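Long-range contacts in S-adenosylmethionine tRNA ribosyltransferase (PDB 2NS0), which is of unknown function but appears to have a winged-helix fold of the helix-turn-helix class, and so may bind nucleic acid: residues E10-L15 against E48-L53; A23-S28 against I77-T82. All coordinates share one frame; numbering follows the deposited sequence.

Interaction 1. Residues E10-L15 against E48-L53; sequences ECIRAL and EAAGRL
Ile12 reaches from helix 5-18 toward helix 43-55, and its CD1 methyl settles against the turn formed by Ala49 and Ala50. That methyl lies 3.8 Å from Ala49 CB and only 3.5 Å from Ala50 N, so it rests on backbone as much as on side chain. The small alanines let it come this close while the segment axes stay 10.3 Å apart at their nearest. The other branch of Ile12 has a different partner. CG2 stands anti to the backbone N, with CG1 beside that N (chi1 -69°), and meets Leu53 CD1 at 3.9 Å, the two side chains approaching tip to tip. Isoleucine thus splits its contacts, CD1 against one turn of the opposite helix and CG2 against the leucine about one turn further on. This part is buried, a van der Waals contact with no hydrogen bond between the segments.

Toward solvent the packing thins to a single pair. Arg13, extended from CG to NE, sweeps across Leu53 and places NH2 3.4 Å from its CD2 methyl, oblique to the guanidinium plane. The charge is answered elsewhere, since Arg13 NE forms a salt bridge with Glu58, just past helix 43-55.

The axes of the two segments run 73° apart, a steep crossing with a short patch of contact. Helix 27-34 closes one flank through Val30, which touches Ile12, while Ile79 of strand 78-81 packs on both Ile12 and Ala50, and Trp81 of the same strand touches Arg13. The pair therefore forms part of the small three-helix core backed by the sheet.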
ATOM      1  N   GLU A  10       6.802   2.938  -5.692  1.00 19.87           N
ATOM      2  CA  GLU A  10       7.070   4.389  -5.717  1.00 20.38           C
ATOM      3  C   GLU A  10       5.801   5.160  -5.477  1.00 19.81           C
ATOM      4  O   GLU A  10       5.816   6.183  -4.832  1.00 20.00           O
ATOM      5  CB  GLU A  10       7.691   4.793  -7.069  1.00 20.69           C
ATOM      6  CG  GLU A  10       7.505   6.283  -7.475  1.00 23.39           C
ATOM      7  CD  GLU A  10       8.179   7.291  -6.538  1.00 27.95           C
ATOM      8  OE1 GLU A  10       8.839   6.861  -5.568  1.00 31.47           O
ATOM      9  OE2 GLU A  10       8.051   8.535  -6.775  1.00 29.97           O
ATOM     10  N   CYS A  11       4.681   4.641  -5.972  1.00 20.48           N
ATOM     11  CA  CYS A  11       3.385   5.272  -5.741  1.00 19.94           C
ATOM     12  C   CYS A  11       2.949   5.175  -4.273  1.00 19.67           C
ATOM     13  O   CYS A  11       2.466   6.170  -3.732  1.00 20.50           O
ATOM     14  CB  CYS A  11       2.319   4.688  -6.662  1.00 19.83           C
ATOM     15  SG  CYS A  11       0.725   5.484  -6.419  1.00 22.94           S
ATOM     16  N   ILE A  12       3.096   4.003  -3.637  1.00 19.10           N
ATOM     17  CA  ILE A  12       2.867   3.870  -2.176  1.00 18.10           C
ATOM     18  C   ILE A  12       3.681   4.919  -1.418  1.00 19.09           C
ATOM     19  O   ILE A  12       3.138   5.648  -0.551  1.00 18.73           O
ATOM     20  CB  ILE A  12       3.186   2.445  -1.640  1.00 18.93           C
ATOM     21  CG1 ILE A  12       2.168   1.430  -2.151  1.00 17.69           C
ATOM     22  CG2 ILE A  12       3.147   2.397  -0.066  1.00 19.34           C
ATOM     23  CD1 ILE A  12       2.630  -0.041  -2.085  1.00 17.17           C
ATOM     24  N   ARG A  13       4.972   5.030  -1.747  1.00 18.59           N
ATOM     25  CA  ARG A  13       5.865   5.999  -1.047  1.00 19.53           C
ATOM     26  C   ARG A  13       5.412   7.421  -1.293  1.00 19.27           C
ATOM     27  O   ARG A  13       5.363   8.215  -0.386  1.00 21.07           O
ATOM     28  CB  ARG A  13       7.332   5.862  -1.456  1.00 18.34           C
ATOM     29  CG  ARG A  13       7.952   4.573  -0.962  1.00 19.83           C
ATOM     30  CD  ARG A  13       9.425   4.550  -1.283  1.00 22.55           C
ATOM     31  NE  ARG A  13      10.039   3.264  -0.999  1.00 20.59           N
ATOM     32  CZ  ARG A  13      10.590   2.475  -1.910  1.00 24.79           C
ATOM     33  NH1 ARG A  13      10.559   2.817  -3.182  1.00 29.39           N
ATOM     34  NH2 ARG A  13      11.171   1.331  -1.555  1.00 23.86           N
ATOM     35  N   ALA A  14       5.069   7.721  -2.527  1.00 19.63           N
ATOM     36  CA  ALA A  14       4.683   9.061  -2.915  1.00 20.39           C
ATOM     37  C   ALA A  14       3.406   9.460  -2.202  1.00 21.06           C
ATOM     38  O   ALA A  14       3.303  10.602  -1.734  1.00 20.98           O
ATOM     39  CB  ALA A  14       4.476   9.140  -4.419  1.00 20.66           C
ATOM     40  N   LEU A  15       2.411   8.559  -2.162  1.00 20.31           N
ATOM     41  CA  LEU A  15       1.147   8.899  -1.492  1.00 20.47           C
ATOM     42  C   LEU A  15       1.353   9.029   0.020  1.00 20.27           C
ATOM     43  O   LEU A  15       0.874   9.969   0.609  1.00 21.05           O
ATOM     44  CB  LEU A  15       0.044   7.895  -1.788  1.00 19.23           C
ATOM     45  CG  LEU A  15      -0.437   7.816  -3.248  1.00 21.33           C
ATOM     46  CD1 LEU A  15      -1.382   6.662  -3.451  1.00 20.08           C
ATOM     47  CD2 LEU A  15      -1.064   9.102  -3.693  1.00 23.11           C
ATOM     48  N   GLU A  48       0.714  -6.874  -3.101  1.00 16.59           N
ATOM     49  CA  GLU A  48       2.042  -7.485  -3.189  1.00 16.76           C
ATOM     50  C   GLU A  48       3.116  -6.447  -2.939  1.00 15.90           C
ATOM     51  O   GLU A  48       4.052  -6.693  -2.188  1.00 16.33           O
ATOM     52  CB  GLU A  48       2.278  -8.196  -4.530  1.00 15.49           C
ATOM     53  CG  GLU A  48       1.419  -9.416  -4.742  1.00 19.46           C
ATOM     54  CD  GLU A  48       1.811 -10.564  -3.844  1.00 23.49           C
ATOM     55  OE1 GLU A  48       3.005 -10.671  -3.453  1.00 25.52           O
ATOM     56  OE2 GLU A  48       0.924 -11.382  -3.532  1.00 29.36           O
ATOM     57  N   ALA A  49       2.958  -5.276  -3.554  1.00 15.92           N
ATOM     58  CA  ALA A  49       3.879  -4.155  -3.339  1.00 16.21           C
ATOM     59  C   ALA A  49       3.970  -3.715  -1.880  1.00 17.06           C
ATOM     60  O   ALA A  49       5.092  -3.581  -1.332  1.00 19.14           O
ATOM     61  CB  ALA A  49       3.517  -2.970  -4.257  1.00 14.62           C
ATOM     62  N   ALA A  50       2.818  -3.458  -1.258  1.00 17.39           N
ATOM     63  CA  ALA A  50       2.747  -3.177   0.179  1.00 17.94           C
ATOM     64  C   ALA A  50       3.456  -4.297   0.989  1.00 18.36           C
ATOM     65  O   ALA A  50       4.149  -4.029   1.955  1.00 18.01           O
ATOM     66  CB  ALA A  50       1.266  -3.006   0.599  1.00 18.04           C
ATOM     67  N   GLY A  51       3.292  -5.555   0.570  1.00 18.39           N
ATOM     68  CA  GLY A  51       3.929  -6.707   1.282  1.00 17.64           C
ATOM     69  C   GLY A  51       5.453  -6.628   1.206  1.00 17.65           C
ATOM     70  O   GLY A  51       6.160  -6.824   2.203  1.00 17.84           O
ATOM     71  N   ARG A  52       5.965  -6.322   0.022  1.00 17.68           N
ATOM     72  CA  ARG A  52       7.394  -6.100  -0.131  1.00 18.67           C
ATOM     73  C   ARG A  52       7.936  -4.930   0.716  1.00 18.16           C
ATOM     74  O   ARG A  52       8.985  -5.056   1.340  1.00 17.85           O
ATOM     75  CB  ARG A  52       7.770  -5.945  -1.620  1.00 19.00           C
ATOM     76  CG  ARG A  52       7.650  -7.257  -2.407  1.00 19.47           C
ATOM     77  CD  ARG A  52       8.177  -7.126  -3.870  1.00 20.15           C
ATOM     78  NE  ARG A  52       7.541  -6.017  -4.577  1.00 20.71           N
ATOM     79  CZ  ARG A  52       6.416  -6.108  -5.293  1.00 21.55           C
ATOM     80  NH1 ARG A  52       5.784  -7.271  -5.450  1.00 17.95           N
ATOM     81  NH2 ARG A  52       5.930  -5.019  -5.875  1.00 18.92           N
ATOM     82  N   LEU A  53       7.233  -3.796   0.741  1.00 17.98           N
ATOM     83  CA  LEU A  53       7.667  -2.663   1.548  1.00 17.80           C
ATOM     84  C   LEU A  53       7.532  -2.920   3.048  1.00 17.26           C
ATOM     85  O   LEU A  53       8.301  -2.395   3.848  1.00 16.91           O
ATOM     86  CB  LEU A  53       6.906  -1.386   1.152  1.00 17.49           C
ATOM     87  CG  LEU A  53       7.245  -0.887  -0.250  1.00 18.99           C
ATOM     88  CD1 LEU A  53       6.468   0.428  -0.509  1.00 21.23           C
ATOM     89  CD2 LEU A  53       8.705  -0.696  -0.434  1.00 18.23           C
TER

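Interaction 2. Residues A23-S28 against I77-T82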
ATOM      1  N   ALA A  23      -1.011   9.200   9.565  1.00 21.23           N
ATOM      2  CA  ALA A  23      -1.976   8.912   8.491  1.00 21.42           C
ATOM      3  C   ALA A  23      -1.714   7.598   7.745  1.00 21.47           C
ATOM      4  O   ALA A  23      -0.659   6.971   7.876  1.00 22.29           O
ATOM      5  CB  ALA A  23      -2.056  10.069   7.506  1.00 21.88           C
ATOM      6  N   SER A  24      -2.707   7.168   6.972  1.00 21.04           N
ATOM      7  CA  SER A  24      -2.569   5.976   6.188  1.00 19.94           C
ATOM      8  C   SER A  24      -3.322   6.139   4.870  1.00 19.92           C
ATOM      9  O   SER A  24      -4.058   7.114   4.675  1.00 19.23           O
ATOM     10  CB  SER A  24      -3.074   4.765   6.961  1.00 19.47           C
ATOM     11  OG  SER A  24      -4.481   4.815   7.050  1.00 21.24           O
ATOM     12  N   ILE A  25      -3.071   5.184   3.957  1.00 18.71           N
ATOM     13  CA  ILE A  25      -3.699   5.101   2.656  1.00 17.15           C
ATOM     14  C   ILE A  25      -4.258   3.716   2.562  1.00 16.61           C
ATOM     15  O   ILE A  25      -3.976   2.876   3.405  1.00 15.49           O
ATOM     16  CB  ILE A  25      -2.714   5.379   1.442  1.00 17.49           C
ATOM     17  CG1 ILE A  25      -1.558   4.360   1.385  1.00 16.05           C
ATOM     18  CG2 ILE A  25      -2.231   6.855   1.458  1.00 16.62           C
ATOM     19  CD1 ILE A  25      -0.677   4.467   0.135  1.00 17.54           C
ATOM     20  N   CYS A  26      -5.066   3.489   1.539  1.00 15.83           N
ATOM     21  CA  CYS A  26      -5.595   2.158   1.280  1.00 15.81           C
ATOM     22  C   CYS A  26      -5.125   1.765  -0.120  1.00 15.86           C
ATOM     23  O   CYS A  26      -4.655   2.623  -0.909  1.00 15.14           O
ATOM     24  CB  CYS A  26      -7.133   2.158   1.383  1.00 15.06           C
ATOM     25  SG  CYS A  26      -7.931   3.334   0.275  1.00 18.49           S
ATOM     26  N   PRO A  27      -5.190   0.468  -0.429  1.00 15.73           N
ATOM     27  CA  PRO A  27      -4.764  -0.018  -1.754  1.00 15.83           C
ATOM     28  C   PRO A  27      -5.463   0.697  -2.935  1.00 16.75           C
ATOM     29  O   PRO A  27      -4.825   0.989  -3.931  1.00 17.23           O
ATOM     30  CB  PRO A  27      -5.159  -1.510  -1.734  1.00 15.72           C
ATOM     31  CG  PRO A  27      -5.163  -1.882  -0.290  1.00 15.94           C
ATOM     32  CD  PRO A  27      -5.600  -0.622   0.475  1.00 14.96           C
ATOM     33  N   SER A  28      -6.751   1.001  -2.823  1.00 17.63           N
ATOM     34  CA  SER A  28      -7.413   1.731  -3.905  1.00 17.33           C
ATOM     35  C   SER A  28      -6.829   3.129  -4.158  1.00 17.88           C
ATOM     36  O   SER A  28      -6.890   3.596  -5.280  1.00 17.09           O
ATOM     37  CB  SER A  28      -8.956   1.750  -3.765  1.00 18.11           C
ATOM     38  OG  SER A  28      -9.444   2.677  -2.780  1.00 18.11           O
ATOM     39  N   ILE A  77      -7.733  -2.904   4.133  1.00 17.20           N
ATOM     40  CA  ILE A  77      -6.570  -2.772   4.954  1.00 16.98           C
ATOM     41  C   ILE A  77      -6.072  -1.323   4.836  1.00 16.81           C
ATOM     42  O   ILE A  77      -6.485  -0.587   3.928  1.00 17.01           O
ATOM     43  CB  ILE A  77      -5.439  -3.747   4.516  1.00 16.94           C
ATOM     44  CG1 ILE A  77      -5.070  -3.494   3.010  1.00 18.49           C
ATOM     45  CG2 ILE A  77      -5.834  -5.234   4.871  1.00 16.37           C
ATOM     46  CD1 ILE A  77      -3.835  -4.213   2.416  1.00 16.09           C
ATOM     47  N   ARG A  78      -5.196  -0.929   5.755  1.00 17.35           N
ATOM     48  CA  ARG A  78      -4.578   0.412   5.735  1.00 17.42           C
ATOM     49  C   ARG A  78      -3.078   0.276   5.533  1.00 17.34           C
ATOM     50  O   ARG A  78      -2.498  -0.714   5.959  1.00 16.20           O
ATOM     51  CB  ARG A  78      -4.828   1.133   7.067  1.00 18.11           C
ATOM     52  CG  ARG A  78      -6.298   1.357   7.438  1.00 17.26           C
ATOM     53  CD  ARG A  78      -7.072   2.068   6.315  1.00 17.40           C
ATOM     54  NE  ARG A  78      -6.565   3.415   5.987  1.00 13.52           N
ATOM     55  CZ  ARG A  78      -7.132   4.187   5.059  1.00 14.47           C
ATOM     56  NH1 ARG A  78      -8.184   3.748   4.392  1.00 15.21           N
ATOM     57  NH2 ARG A  78      -6.670   5.394   4.785  1.00 16.52           N
ATOM     58  N   ILE A  79      -2.445   1.259   4.882  1.00 17.81           N
ATOM     59  CA  ILE A  79      -0.963   1.259   4.729  1.00 17.49           C
ATOM     60  C   ILE A  79      -0.377   2.520   5.338  1.00 18.02           C
ATOM     61  O   ILE A  79      -0.843   3.601   5.024  1.00 18.23           O
ATOM     62  CB  ILE A  79      -0.522   1.163   3.223  1.00 17.52           C
ATOM     63  CG1 ILE A  79      -1.238  -0.003   2.515  1.00 18.52           C
ATOM     64  CG2 ILE A  79       0.988   1.054   3.087  1.00 17.20           C
ATOM     65  CD1 ILE A  79      -1.221   0.103   0.918  1.00 18.94           C
ATOM     66  N   ARG A  80       0.625   2.375   6.210  1.00 17.09           N
ATOM     67  CA  ARG A  80       1.239   3.495   6.937  1.00 17.66           C
ATOM     68  C   ARG A  80       2.766   3.337   6.940  1.00 17.71           C
ATOM     69  O   ARG A  80       3.299   2.210   6.850  1.00 18.07           O
ATOM     70  CB  ARG A  80       0.728   3.554   8.414  1.00 16.55           C
ATOM     71  CG  ARG A  80       1.255   2.410   9.303  1.00 15.73           C
ATOM     72  CD  ARG A  80       0.384   2.209  10.524  1.00 19.51           C
ATOM     73  NE  ARG A  80       1.036   1.350  11.516  1.00 20.27           N
ATOM     74  CZ  ARG A  80       0.523   0.987  12.692  1.00 21.23           C
ATOM     75  NH1 ARG A  80      -0.708   1.382  13.110  1.00 15.87           N
ATOM     76  NH2 ARG A  80       1.274   0.227  13.466  1.00 18.25           N
ATOM     77  N   TRP A  81       3.473   4.456   7.022  1.00 18.88           N
ATOM     78  CA  TRP A  81       4.905   4.429   7.340  1.00 18.55           C
ATOM     79  C   TRP A  81       5.089   3.713   8.676  1.00 20.04           C
ATOM     80  O   TRP A  81       4.323   3.923   9.629  1.00 19.68           O
ATOM     81  CB  TRP A  81       5.409   5.856   7.499  1.00 19.60           C
ATOM     82  CG  TRP A  81       5.538   6.682   6.236  1.00 17.44           C
ATOM     83  CD1 TRP A  81       5.081   7.962   6.045  1.00 18.04           C
ATOM     84  CD2 TRP A  81       6.179   6.294   5.004  1.00 18.06           C
ATOM     85  NE1 TRP A  81       5.415   8.394   4.801  1.00 16.88           N
ATOM     86  CE2 TRP A  81       6.082   7.390   4.130  1.00 17.15           C
ATOM     87  CE3 TRP A  81       6.850   5.127   4.574  1.00 15.66           C
ATOM     88  CZ2 TRP A  81       6.639   7.378   2.820  1.00 19.93           C
ATOM     89  CZ3 TRP A  81       7.388   5.097   3.289  1.00 19.68           C
ATOM     90  CH2 TRP A  81       7.276   6.224   2.416  1.00 18.64           C
ATOM     91  N   THR A  82       6.099   2.863   8.767  1.00 20.22           N
ATOM     92  CA  THR A  82       6.567   2.390  10.065  1.00 21.58           C
ATOM     93  C   THR A  82       7.070   3.598  10.882  1.00 23.58           C
ATOM     94  O   THR A  82       7.768   4.490  10.353  1.00 23.13           O
ATOM     95  CB  THR A  82       7.704   1.386   9.880  1.00 21.00           C
ATOM     96  OG1 THR A  82       7.241   0.336   9.040  1.00 19.09           O
ATOM     97  CG2 THR A  82       8.150   0.759  11.192  1.00 21.36           C
TER
HETATM   98  O   HOH W   1       1.991   7.024   7.411  1.00 13.15           O
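Ile77 meets Pro27 at about a right angle, its CG1 3.7 Å from the ring carbon CG, and so packs on the first turn of helix 27-34. Pro27 also touches Met43 and Val46 of helix 43-55.

Arg78 comes next and folds back over the facing chain. Bends at chi2 (-53°) and chi3 (-62°) bring CD and then NE round to Ser24, where NE donates to OG at 2.7 Å, nearly straight (162°) and in the guanidinium plane. NH2 adds two weak bonds, to Ser24 O and to the same OG, so one serine is gripped by two nitrogens. One face of the guanidinium lies over Ile25 O and Cys26 N, and NH1 comes within 3.6 Å of Cys26 CB. Cys26 is the N-cap of helix 27-34.

Ile79 makes the backbone pairing. Its N donates to Ile25 O at 2.7 Å and its O accepts from Ile25 N at 2.9 Å, an antiparallel hydrogen-bonded pair and a single bridge. On the buried side Ile25 CG1 lies against Ile79 CB.

At Arg80 the chains stay close but have no direct backbone bond. CB lies near Ala23 O and Ser24 CB, while the extended side chain runs off to a salt bridge with Glu60. One step later a water donates to Ala23 O at 2.7 Å and accepts from Trp81 N at 3.0 Å, prolonging the pairing.

A single-residue bridge from the link between the first two helices to strand 78-81, an edge strand of the antiparallel sheet, is consistent with a winged helix, where it joins the wing to the helical core.

In the fold
Interactions 1 and 2 share one hydrophobic core, their centres about 9 Å apart. Ile79 is wedged between the two helices of interaction 1: its CG2 lies 4.1 Å from Ile12 CG2 and its CD1 4.0 Å from Ala50 CB. Ile25 adds a second seam, with CD1 4.0 Å from Leu15 CB, and the Trp81 ring packs on helix 5-18, CZ2 3.6 Å from Arg13 O. Along the chain the segments alternate, so the helix crossing and the strand bridge interlock. No active site is known here. By analogy with other winged helices, helix 43-55 would be the candidate recognition helix.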